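Local coordinates for substrate binding periplasmic protein (Ralstonia solanacearum, PDB 3LOP), which binds leucine and probably delivers it, or a similar amino acid, for uptake from the periplasm into the cell, at residues P101-A106 / A293-E298; D115-P120 / Q311-L316; A27-Y32 / I47-R52; F33-L38 / E288-A293. All coordinates share one frame; numbering follows the deposited sequence.

Interaction 1: P101-A106 / A293-E298. With LEU (leucine), chain B.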
# COMPACT_ATOMS: atom_id res chain seq x y z
N PRO A 101 -10.50 0.73 -15.11
CA PRO A 101 -9.80 1.59 -14.15
C PRO A 101 -9.23 0.78 -13.00
O PRO A 101 -9.85 -0.17 -12.52
CB PRO A 101 -10.89 2.56 -13.70
CG PRO A 101 -12.14 1.74 -13.82
CD PRO A 101 -11.95 1.00 -15.12
N LEU A 102 -8.02 1.14 -12.58
CA LEU A 102 -7.35 0.49 -11.46
C LEU A 102 -7.41 1.48 -10.31
O LEU A 102 -6.71 2.49 -10.31
CB LEU A 102 -5.89 0.16 -11.81
CG LEU A 102 -4.96 -0.20 -10.65
CD1 LEU A 102 -5.61 -1.23 -9.75
CD2 LEU A 102 -3.64 -0.73 -11.20
N VAL A 103 -8.27 1.19 -9.33
CA VAL A 103 -8.45 2.07 -8.19
C VAL A 103 -7.61 1.63 -7.00
O VAL A 103 -7.65 0.47 -6.59
CB VAL A 103 -9.93 2.13 -7.77
CG1 VAL A 103 -10.10 3.00 -6.52
CG2 VAL A 103 -10.77 2.69 -8.91
N GLY A 104 -6.85 2.57 -6.45
CA GLY A 104 -6.03 2.28 -5.29
C GLY A 104 -4.92 1.26 -5.43
O GLY A 104 -4.85 0.34 -4.61
N PRO A 105 -4.06 1.37 -6.44
CA PRO A 105 -2.98 0.38 -6.56
C PRO A 105 -2.23 0.39 -5.22
O PRO A 105 -1.99 1.46 -4.64
CB PRO A 105 -2.14 0.92 -7.72
CG PRO A 105 -2.43 2.40 -7.71
CD PRO A 105 -3.91 2.44 -7.43
N ALA A 106 -1.88 -0.79 -4.72
CA ALA A 106 -1.21 -0.91 -3.43
C ALA A 106 0.27 -0.54 -3.41
O ALA A 106 1.05 -1.11 -2.66
CB ALA A 106 -1.41 -2.32 -2.88
N ALA A 293 -11.97 0.09 -1.64
CA ALA A 293 -13.28 -0.44 -2.01
C ALA A 293 -14.37 0.61 -1.82
O ALA A 293 -15.27 0.73 -2.65
CB ALA A 293 -13.59 -1.68 -1.18
N LYS A 294 -14.30 1.38 -0.73
CA LYS A 294 -15.30 2.40 -0.47
C LYS A 294 -15.24 3.52 -1.50
O LYS A 294 -16.27 4.02 -1.94
CB LYS A 294 -15.14 2.97 0.94
CG LYS A 294 -16.29 3.88 1.35
CD LYS A 294 -16.26 4.22 2.83
CE LYS A 294 -17.47 5.06 3.20
NZ LYS A 294 -17.48 5.39 4.66
N VAL A 295 -14.03 3.91 -1.89
CA VAL A 295 -13.87 4.95 -2.90
C VAL A 295 -14.47 4.48 -4.22
O VAL A 295 -15.19 5.22 -4.90
CB VAL A 295 -12.37 5.29 -3.11
CG1 VAL A 295 -12.20 6.14 -4.36
CG2 VAL A 295 -11.84 6.04 -1.90
N LEU A 296 -14.19 3.23 -4.59
CA LEU A 296 -14.73 2.67 -5.82
C LEU A 296 -16.25 2.58 -5.73
O LEU A 296 -16.95 2.89 -6.70
CB LEU A 296 -14.13 1.28 -6.08
CG LEU A 296 -14.69 0.50 -7.27
CD1 LEU A 296 -14.56 1.32 -8.56
CD2 LEU A 296 -13.94 -0.82 -7.39
N ALA A 297 -16.76 2.17 -4.58
CA ALA A 297 -18.20 2.05 -4.39
C ALA A 297 -18.92 3.38 -4.61
O ALA A 297 -20.00 3.41 -5.20
CB ALA A 297 -18.51 1.51 -2.99
N GLU A 298 -18.32 4.47 -4.15
CA GLU A 298 -18.92 5.79 -4.32
C GLU A 298 -18.97 6.14 -5.80
O GLU A 298 -19.95 6.71 -6.28
CB GLU A 298 -18.11 6.84 -3.56
CG GLU A 298 -18.54 8.30 -3.77
CD GLU A 298 -19.99 8.57 -3.36
OE1 GLU A 298 -20.58 7.77 -2.61
OE2 GLU A 298 -20.53 9.61 -3.80
N LEU B . 2.88 -2.94 -3.47
CA LEU B . 3.98 -3.58 -2.70
C LEU B . 3.54 -3.80 -1.26
O LEU B . 4.15 -4.67 -0.60
CB LEU B . 5.20 -2.68 -2.72
CG LEU B . 5.41 -2.27 -4.17
CD1 LEU B . 5.83 -0.87 -4.26
CD2 LEU B . 6.39 -3.17 -4.81
OXT LEU B . 2.59 -3.11 -0.82
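Val-103 meets helix 284-303 with both of its methyl groups, each finding its own partner. CG2 lies 4.0 Å from CD1 of Leu-296, and CG1 rests more loosely, 4.4 Å from CG1 of Val-295, so the strand residue straddles two consecutive residues of the helix. The valine torsion explains the division of labour: with chi1 at 177°, CG1 stands opposite the backbone N and CG2 opposite the carbonyl carbon, which spreads the two methyls toward different helix residues. Leu-296 answers with a side chain that also leaves trans to its own N (chi1 175°), and the two side chains meet at a slant.

In the next shell, Val-103 is held by backbone hydrogen bonds to Leu-77 of strand 74-78 and to Thr-79 just beyond it, while Leu-102 is bonded on the other flank to Leu-117 and Phe-119, as expected of an inner strand in a parallel sheet. Leu-296 also packs on Ala-76 and Leu-78, and Val-295 on Val-324 and Phe-332.

Beyond the strand the chain turns at Gly-104, whose backbone has positive phi, and runs through Pro-105 to the ligand pocket. There the carbonyl O of Ala-106 accepts a hydrogen bond of 2.7 Å from the amino N of the bound leucine, and Arg-285 reaches the same O weakly. Ala-106 also belongs to the magnesium site. The contact between strand and helix is thus purely apolar, while the hydrogen bond to the ligand is made from the loop that follows the strand.

Interaction 2: D115-P120 / Q311-L316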
# COMPACT_ATOMS: atom_id res chain seq x y z
N ASP A 115 -0.86 7.33 -15.69
CA ASP A 115 -1.72 6.55 -16.57
C ASP A 115 -3.19 6.94 -16.37
O ASP A 115 -3.70 6.90 -15.25
CB ASP A 115 -1.54 5.06 -16.30
CG ASP A 115 -2.18 4.18 -17.35
OD1 ASP A 115 -3.42 4.23 -17.51
OD2 ASP A 115 -1.45 3.43 -18.03
N PRO A 116 -3.89 7.30 -17.46
CA PRO A 116 -5.29 7.70 -17.37
C PRO A 116 -6.23 6.71 -16.69
O PRO A 116 -7.29 7.10 -16.18
CB PRO A 116 -5.67 7.95 -18.83
CG PRO A 116 -4.79 7.00 -19.58
CD PRO A 116 -3.47 7.19 -18.87
N LEU A 117 -5.86 5.43 -16.67
CA LEU A 117 -6.70 4.42 -16.04
C LEU A 117 -6.27 4.02 -14.63
O LEU A 117 -6.91 3.17 -14.01
CB LEU A 117 -6.79 3.18 -16.93
CG LEU A 117 -7.68 3.36 -18.16
CD1 LEU A 117 -7.60 2.14 -19.06
CD2 LEU A 117 -9.12 3.59 -17.70
N VAL A 118 -5.20 4.62 -14.13
CA VAL A 118 -4.73 4.30 -12.79
C VAL A 118 -5.08 5.44 -11.84
O VAL A 118 -4.75 6.60 -12.09
CB VAL A 118 -3.21 4.04 -12.77
CG1 VAL A 118 -2.77 3.67 -11.37
CG2 VAL A 118 -2.87 2.91 -13.74
N PHE A 119 -5.76 5.09 -10.75
CA PHE A 119 -6.20 6.06 -9.76
C PHE A 119 -5.58 5.84 -8.38
O PHE A 119 -6.19 5.23 -7.50
CB PHE A 119 -7.73 6.03 -9.64
CG PHE A 119 -8.44 6.44 -10.90
CD1 PHE A 119 -8.58 5.55 -11.96
CD2 PHE A 119 -8.97 7.72 -11.02
CE1 PHE A 119 -9.23 5.94 -13.13
CE2 PHE A 119 -9.62 8.12 -12.19
CZ PHE A 119 -9.75 7.23 -13.25
N PRO A 120 -4.35 6.35 -8.17
CA PRO A 120 -3.69 6.19 -6.88
C PRO A 120 -4.43 6.98 -5.80
O PRO A 120 -4.85 8.11 -6.03
CB PRO A 120 -2.29 6.75 -7.14
CG PRO A 120 -2.54 7.81 -8.18
CD PRO A 120 -3.52 7.12 -9.11
N GLN A 311 -18.78 4.52 -17.53
CA GLN A 311 -19.45 5.40 -16.58
C GLN A 311 -18.73 5.43 -15.24
O GLN A 311 -18.65 6.47 -14.60
CB GLN A 311 -20.90 4.96 -16.39
CG GLN A 311 -21.78 5.17 -17.61
CD GLN A 311 -23.18 4.65 -17.41
OE1 GLN A 311 -23.38 3.47 -17.14
NE2 GLN A 311 -24.17 5.53 -17.55
N VAL A 312 -18.21 4.28 -14.82
CA VAL A 312 -17.49 4.22 -13.55
C VAL A 312 -16.19 5.01 -13.67
O VAL A 312 -15.81 5.73 -12.75
CB VAL A 312 -17.21 2.75 -13.15
CG1 VAL A 312 -16.30 2.70 -11.94
CG2 VAL A 312 -18.53 2.05 -12.85
N ARG A 313 -15.51 4.89 -14.80
CA ARG A 313 -14.26 5.62 -15.02
C ARG A 313 -14.56 7.11 -14.94
O ARG A 313 -13.86 7.88 -14.27
CB ARG A 313 -13.69 5.29 -16.40
CG ARG A 313 -12.36 5.97 -16.70
CD ARG A 313 -12.07 5.97 -18.19
NE ARG A 313 -13.04 6.80 -18.91
CZ ARG A 313 -13.11 8.12 -18.80
NH1 ARG A 313 -12.27 8.77 -18.00
NH2 ARG A 313 -14.03 8.80 -19.48
N HIS A 314 -15.62 7.52 -15.63
CA HIS A 314 -16.04 8.91 -15.68
C HIS A 314 -16.30 9.42 -14.26
O HIS A 314 -15.82 10.49 -13.88
CB HIS A 314 -17.30 9.01 -16.53
CG HIS A 314 -17.69 10.41 -16.87
ND1 HIS A 314 -18.13 11.31 -15.93
CD2 HIS A 314 -17.73 11.05 -18.06
CE1 HIS A 314 -18.42 12.45 -16.53
NE2 HIS A 314 -18.18 12.32 -17.82
N ALA A 315 -17.04 8.65 -13.48
CA ALA A 315 -17.37 9.02 -12.11
C ALA A 315 -16.11 9.19 -11.27
O ALA A 315 -16.00 10.12 -10.47
CB ALA A 315 -18.29 7.97 -11.49
N LEU A 316 -15.15 8.29 -11.45
CA LEU A 316 -13.90 8.36 -10.70
C LEU A 316 -13.16 9.66 -10.96
O LEU A 316 -12.68 10.31 -10.03
CB LEU A 316 -13.01 7.17 -11.06
CG LEU A 316 -13.42 5.82 -10.48
CD1 LEU A 316 -12.70 4.70 -11.21
CD2 LEU A 316 -13.10 5.78 -8.99
O HOH W 1 -9.36 7.96 -17.84
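The ring of Phe-119 presents one face to helix 309-317, where CB of Leu-316 sits 3.7 Å above the plane and displaced toward the rim. This is a CH-pi contact, with CB 4.0 Å from the ring centroid and 25° off the normal; the closest ring atom is CE2, at 3.7 Å from CB. The carbonyl O of Arg-313 approaches the same ring obliquely. Elsewhere round the ring, Phe-332 makes an edge-to-face contact and Arg-335 a cation-pi contact.

Leu-117 touches the helix differently. Its CD2 comes within 3.8 Å of CD of Arg-313, and the two side chains cross at about a right angle. The arginine chain bends at chi3 (66°), so the guanidinium folds back beside the stem; NH2 forms a salt bridge with Glu-310, and NH1 gives a weak hydrogen bond to a water that donates to the carbonyl O of Pro-116. Before the strand, an Asx turn holds the chain: Asp-115 OD1 accepts from Leu-117 N on the oxygen's anti lone pair, over 2.8 Å.

Strand 118-119 is the outermost of the parallel sheet on this side, bonded to Leu-102 and Gly-104, and helix 309-317 packs beside it while Val-312 and Leu-316 lean on helix 284-303.

Interaction 3: A27-Y32 / I47-R52. With EDO (1,2-ethanediol), chain C.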
# COMPACT_ATOMS: atom_id res chain seq x y z
N ALA A 27 -8.95 -9.00 2.11
CA ALA A 27 -9.85 -9.09 3.25
C ALA A 27 -10.55 -7.76 3.51
O ALA A 27 -11.74 -7.73 3.82
CB ALA A 27 -9.08 -9.53 4.49
N GLY A 28 -9.81 -6.67 3.40
CA GLY A 28 -10.41 -5.37 3.64
C GLY A 28 -11.43 -4.99 2.58
O GLY A 28 -12.49 -4.45 2.90
N ALA A 29 -11.12 -5.27 1.32
CA ALA A 29 -12.04 -4.95 0.24
C ALA A 29 -13.28 -5.83 0.32
O ALA A 29 -14.41 -5.35 0.17
CB ALA A 29 -11.34 -5.13 -1.11
N ARG A 30 -13.07 -7.12 0.56
CA ARG A 30 -14.17 -8.06 0.67
C ARG A 30 -15.07 -7.66 1.84
O ARG A 30 -16.29 -7.72 1.74
CB ARG A 30 -13.64 -9.48 0.87
CG ARG A 30 -14.72 -10.55 0.93
CD ARG A 30 -14.11 -11.94 1.02
NE ARG A 30 -15.12 -13.00 1.03
CZ ARG A 30 -15.94 -13.25 2.05
NH1 ARG A 30 -15.88 -12.52 3.15
NH2 ARG A 30 -16.83 -14.23 1.96
N LEU A 31 -14.45 -7.25 2.94
CA LEU A 31 -15.21 -6.84 4.11
C LEU A 31 -16.09 -5.65 3.76
O LEU A 31 -17.28 -5.63 4.09
CB LEU A 31 -14.28 -6.46 5.26
CG LEU A 31 -14.99 -5.90 6.50
CD1 LEU A 31 -15.93 -6.93 7.08
CD2 LEU A 31 -13.95 -5.47 7.53
N TYR A 32 -15.52 -4.65 3.10
CA TYR A 32 -16.32 -3.48 2.76
C TYR A 32 -17.49 -3.84 1.85
O TYR A 32 -18.61 -3.39 2.08
CB TYR A 32 -15.49 -2.39 2.08
CG TYR A 32 -16.34 -1.17 1.86
CD1 TYR A 32 -16.70 -0.35 2.94
CD2 TYR A 32 -16.92 -0.91 0.62
CE1 TYR A 32 -17.63 0.67 2.79
CE2 TYR A 32 -17.85 0.11 0.46
CZ TYR A 32 -18.21 0.89 1.55
OH TYR A 32 -19.16 1.87 1.40
N ILE A 47 -22.88 -6.17 -5.14
CA ILE A 47 -21.52 -6.03 -5.63
C ILE A 47 -20.83 -7.38 -5.47
O ILE A 47 -20.92 -8.01 -4.42
CB ILE A 47 -20.73 -4.97 -4.84
CG1 ILE A 47 -21.46 -3.62 -4.91
CG2 ILE A 47 -19.32 -4.85 -5.40
CD1 ILE A 47 -21.68 -3.10 -6.32
N ARG A 48 -20.16 -7.83 -6.52
CA ARG A 48 -19.44 -9.09 -6.47
C ARG A 48 -17.96 -8.82 -6.67
O ARG A 48 -17.57 -8.25 -7.69
CB ARG A 48 -19.93 -10.06 -7.56
CG ARG A 48 -19.20 -11.39 -7.52
CD ARG A 48 -19.56 -12.32 -8.67
NE ARG A 48 -19.13 -11.79 -9.96
CZ ARG A 48 -18.92 -12.54 -11.04
NH1 ARG A 48 -19.10 -13.85 -10.98
NH2 ARG A 48 -18.53 -11.98 -12.18
N LEU A 49 -17.15 -9.22 -5.70
CA LEU A 49 -15.71 -9.05 -5.79
C LEU A 49 -15.09 -10.39 -6.15
O LEU A 49 -15.31 -11.38 -5.45
CB LEU A 49 -15.13 -8.56 -4.46
CG LEU A 49 -13.60 -8.55 -4.37
CD1 LEU A 49 -13.01 -7.60 -5.40
CD2 LEU A 49 -13.18 -8.15 -2.96
N VAL A 50 -14.34 -10.41 -7.24
CA VAL A 50 -13.67 -11.62 -7.69
C VAL A 50 -12.18 -11.38 -7.56
O VAL A 50 -11.65 -10.40 -8.07
CB VAL A 50 -14.02 -11.93 -9.17
CG1 VAL A 50 -13.40 -13.25 -9.59
CG2 VAL A 50 -15.52 -11.97 -9.36
N ALA A 51 -11.49 -12.28 -6.87
CA ALA A 51 -10.05 -12.14 -6.67
C ALA A 51 -9.29 -13.32 -7.25
O ALA A 51 -9.85 -14.41 -7.42
CB ALA A 51 -9.75 -12.01 -5.18
N ARG A 52 -8.02 -13.11 -7.57
CA ARG A 52 -7.19 -14.18 -8.10
C ARG A 52 -5.76 -13.98 -7.65
O ARG A 52 -5.21 -12.88 -7.69
CB ARG A 52 -7.27 -14.24 -9.63
CG ARG A 52 -6.66 -15.52 -10.21
CD ARG A 52 -7.10 -15.74 -11.65
NE ARG A 52 -8.55 -15.92 -11.72
CZ ARG A 52 -9.25 -15.89 -12.84
NH1 ARG A 52 -8.64 -15.70 -14.00
NH2 ARG A 52 -10.57 -16.02 -12.80
C1 EDO C . -18.51 -9.03 -2.00
O1 EDO C . -17.30 -9.37 -1.32
C2 EDO C . -19.16 -10.28 -2.55
O2 EDO C . -18.36 -10.81 -3.61
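Leu-49 points from its strand toward helix 19-38 and meets it through a single methyl, CD2. That methyl lies against the helix surface at Ala-29 and Arg-30: it is 4.0 Å from CB of Ala-29, 3.7 Å from the backbone N of Arg-30 and 4.1 Å from CB of the arginine. Ala-29 faces the strand, whereas Arg-30 contributes only the base of its side chain. The leucine CG stands across from its backbone N (chi1 171°), carrying the branch out to the helix.

Arg-30 runs on as an extended chain, and its NH1 forms a salt bridge with OD2 of Asp-34, one turn further along the same helix. Beside this contact sits an ethanediol molecule, probably from the crystallisation liquor. Its O2 accepts a nearly straight hydrogen bond from Leu-49 N, 2.9 Å at 166°, while O1 approaches CG of Arg-30 to 3.6 Å.

The contact closes a beta-alpha-beta unit, strand 6-12, helix 19-38 and strand 47-53. Strand 47-53 is outermost in the parallel sheet and pairs with strand 6-12, on whose Val-8 and Gln-10 Leu-49 also rests; Ala-29 and Tyr-32 also touch Ala-293 of helix 284-303.

Interaction 4: F33-L38 / E288-A293. With EDO (1,2-ethanediol), chain C.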
# COMPACT_ATOMS: atom_id res chain seq x y z
N PHE A 33 -17.24 -4.63 0.82
CA PHE A 33 -18.32 -4.99 -0.09
C PHE A 33 -19.38 -5.87 0.57
O PHE A 33 -20.56 -5.71 0.29
CB PHE A 33 -17.77 -5.64 -1.36
CG PHE A 33 -17.03 -4.67 -2.25
CD1 PHE A 33 -17.58 -3.43 -2.55
CD2 PHE A 33 -15.80 -5.00 -2.80
CE1 PHE A 33 -16.90 -2.52 -3.37
CE2 PHE A 33 -15.11 -4.11 -3.62
CZ PHE A 33 -15.67 -2.87 -3.91
N ASP A 34 -18.97 -6.78 1.46
CA ASP A 34 -19.95 -7.61 2.15
C ASP A 34 -20.82 -6.71 3.03
O ASP A 34 -22.02 -6.89 3.12
CB ASP A 34 -19.27 -8.66 3.03
CG ASP A 34 -18.69 -9.82 2.23
OD1 ASP A 34 -19.12 -10.03 1.08
OD2 ASP A 34 -17.80 -10.52 2.77
N TRP A 35 -20.17 -5.73 3.66
CA TRP A 35 -20.84 -4.76 4.53
C TRP A 35 -21.82 -3.93 3.71
O TRP A 35 -22.97 -3.72 4.10
CB TRP A 35 -19.75 -3.90 5.18
CG TRP A 35 -20.15 -2.61 5.85
CD1 TRP A 35 -19.66 -1.37 5.55
CD2 TRP A 35 -20.97 -2.44 7.02
NE1 TRP A 35 -20.10 -0.44 6.46
CE2 TRP A 35 -20.91 -1.07 7.38
CE3 TRP A 35 -21.74 -3.31 7.81
CZ2 TRP A 35 -21.59 -0.55 8.48
CZ3 TRP A 35 -22.42 -2.78 8.91
CH2 TRP A 35 -22.33 -1.42 9.23
N LEU A 36 -21.36 -3.46 2.55
CA LEU A 36 -22.19 -2.67 1.66
C LEU A 36 -23.41 -3.49 1.23
O LEU A 36 -24.53 -2.99 1.20
CB LEU A 36 -21.38 -2.24 0.43
CG LEU A 36 -22.10 -1.40 -0.63
CD1 LEU A 36 -22.52 -0.07 -0.02
CD2 LEU A 36 -21.17 -1.18 -1.81
N ASN A 37 -23.17 -4.75 0.88
CA ASN A 37 -24.26 -5.62 0.48
C ASN A 37 -25.23 -5.84 1.65
O ASN A 37 -26.42 -5.85 1.48
CB ASN A 37 -23.75 -6.96 -0.07
CG ASN A 37 -23.14 -6.83 -1.47
OD1 ASN A 37 -23.49 -5.93 -2.24
ND2 ASN A 37 -22.23 -7.75 -1.80
N LEU A 38 -24.74 -6.01 2.86
CA LEU A 38 -25.69 -6.19 3.96
C LEU A 38 -26.60 -4.97 4.10
O LEU A 38 -27.74 -5.07 4.57
CB LEU A 38 -24.94 -6.41 5.27
CG LEU A 38 -24.28 -7.76 5.53
CD1 LEU A 38 -23.65 -7.72 6.91
CD2 LEU A 38 -25.31 -8.87 5.45
N GLU A 288 -6.43 -0.25 4.04
CA GLU A 288 -6.16 0.25 2.69
C GLU A 288 -7.14 -0.38 1.70
O GLU A 288 -7.67 0.29 0.82
CB GLU A 288 -4.72 -0.08 2.29
CG GLU A 288 -4.27 0.60 1.00
CD GLU A 288 -2.82 0.30 0.65
OE1 GLU A 288 -2.04 -0.04 1.56
OE2 GLU A 288 -2.46 0.42 -0.54
N GLY A 289 -7.40 -1.68 1.86
CA GLY A 289 -8.33 -2.36 0.97
C GLY A 289 -9.76 -1.88 1.18
O GLY A 289 -10.52 -1.72 0.22
N PHE A 290 -10.11 -1.68 2.44
CA PHE A 290 -11.44 -1.20 2.84
C PHE A 290 -11.68 0.18 2.22
O PHE A 290 -12.72 0.43 1.60
CB PHE A 290 -11.47 -1.11 4.38
CG PHE A 290 -12.84 -0.90 4.97
CD1 PHE A 290 -13.69 -1.98 5.21
CD2 PHE A 290 -13.25 0.37 5.35
CE1 PHE A 290 -14.93 -1.80 5.83
CE2 PHE A 290 -14.49 0.56 5.97
CZ PHE A 290 -15.33 -0.52 6.21
N VAL A 291 -10.69 1.06 2.36
CA VAL A 291 -10.78 2.42 1.83
C VAL A 291 -10.87 2.43 0.30
O VAL A 291 -11.67 3.17 -0.27
CB VAL A 291 -9.56 3.26 2.29
CG1 VAL A 291 -9.47 4.56 1.51
CG2 VAL A 291 -9.68 3.56 3.78
N ALA A 292 -10.04 1.63 -0.36
CA ALA A 292 -10.07 1.58 -1.81
C ALA A 292 -11.44 1.12 -2.29
O ALA A 292 -12.01 1.69 -3.22
CB ALA A 292 -8.99 0.65 -2.33
N ALA A 293 -11.97 0.09 -1.64
CA ALA A 293 -13.28 -0.44 -2.01
C ALA A 293 -14.37 0.61 -1.82
O ALA A 293 -15.27 0.73 -2.65
CB ALA A 293 -13.59 -1.68 -1.18
C1 EDO C . -18.51 -9.03 -2.00
O1 EDO C . -17.30 -9.37 -1.32
C2 EDO C . -19.16 -10.28 -2.55
O2 EDO C . -18.36 -10.81 -3.61
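An alanine methyl seated over an aromatic face is the striking feature here: CB of Ala-293 lies 3.6 Å above the ring plane of Phe-33, displaced toward the rim, in a CH-pi contact with the centroid 3.9 Å away. It joins two helices, 19-38 and 284-303, that pack together in one of the two alpha/beta lobes of a periplasmic binding protein, the one built on the five-stranded parallel sheet, although 249 residues lie between the two segments.

Phe-33 does not start out aimed at the other helix. A chi1 of -70° sets CG beside the backbone N, and the ring swings over so that its far end does the touching, CZ lying 3.6 Å from Ala-293 CB. Beside this methyl, CE1 nears the helix backbone, 3.7 Å from the carbonyl O of Ala-293. The same ring also reaches Ile-47 and Leu-49 of strand 47-53.

A second, looser meeting involves Trp-35 and Phe-290. Atom CD1 of the indole is 4.5 Å from CZ of the phenylalanine, and the approach is oblique to both rings. Phe-290 is further boxed in by Tyr-32, edge-to-face, and by Phe-268, while the indole NE1 hydrogen-bonds to Glu-267.

On the flank of helix 19-38, ethanediol lies beside Phe-33 CB and near ND2 of Asn-37, which bonds to the carbonyl O of Ile-47; the diol's O1 donates to OD1 of Asp-34 over 3.1 Å.

Overall arrangement
All four contacts belong to one lobe and gather round one parallel sheet and the helices packed on it. Interactions 1 and 2, with centres 9 Å apart, share neighbouring strands: Leu-102 N meets Leu-117 O at 2.7 Å, and Val-103 CG2 touches Leu-316 CD1 at 3.6 Å. Interactions 3 and 4 are closer still, about 7 Å between centres, both using helix 19-38 and the same ethanediol. Ala-293 is common to the segments of interactions 1 and 4, so helix 284-303 packs against both strand 102-103 and helix 19-38. Interaction 1 alone reaches the bound leucine directly, through Ala-106; Glu-288 OE2 of interaction 4 packs 3.4 Å from Ala-106 CA.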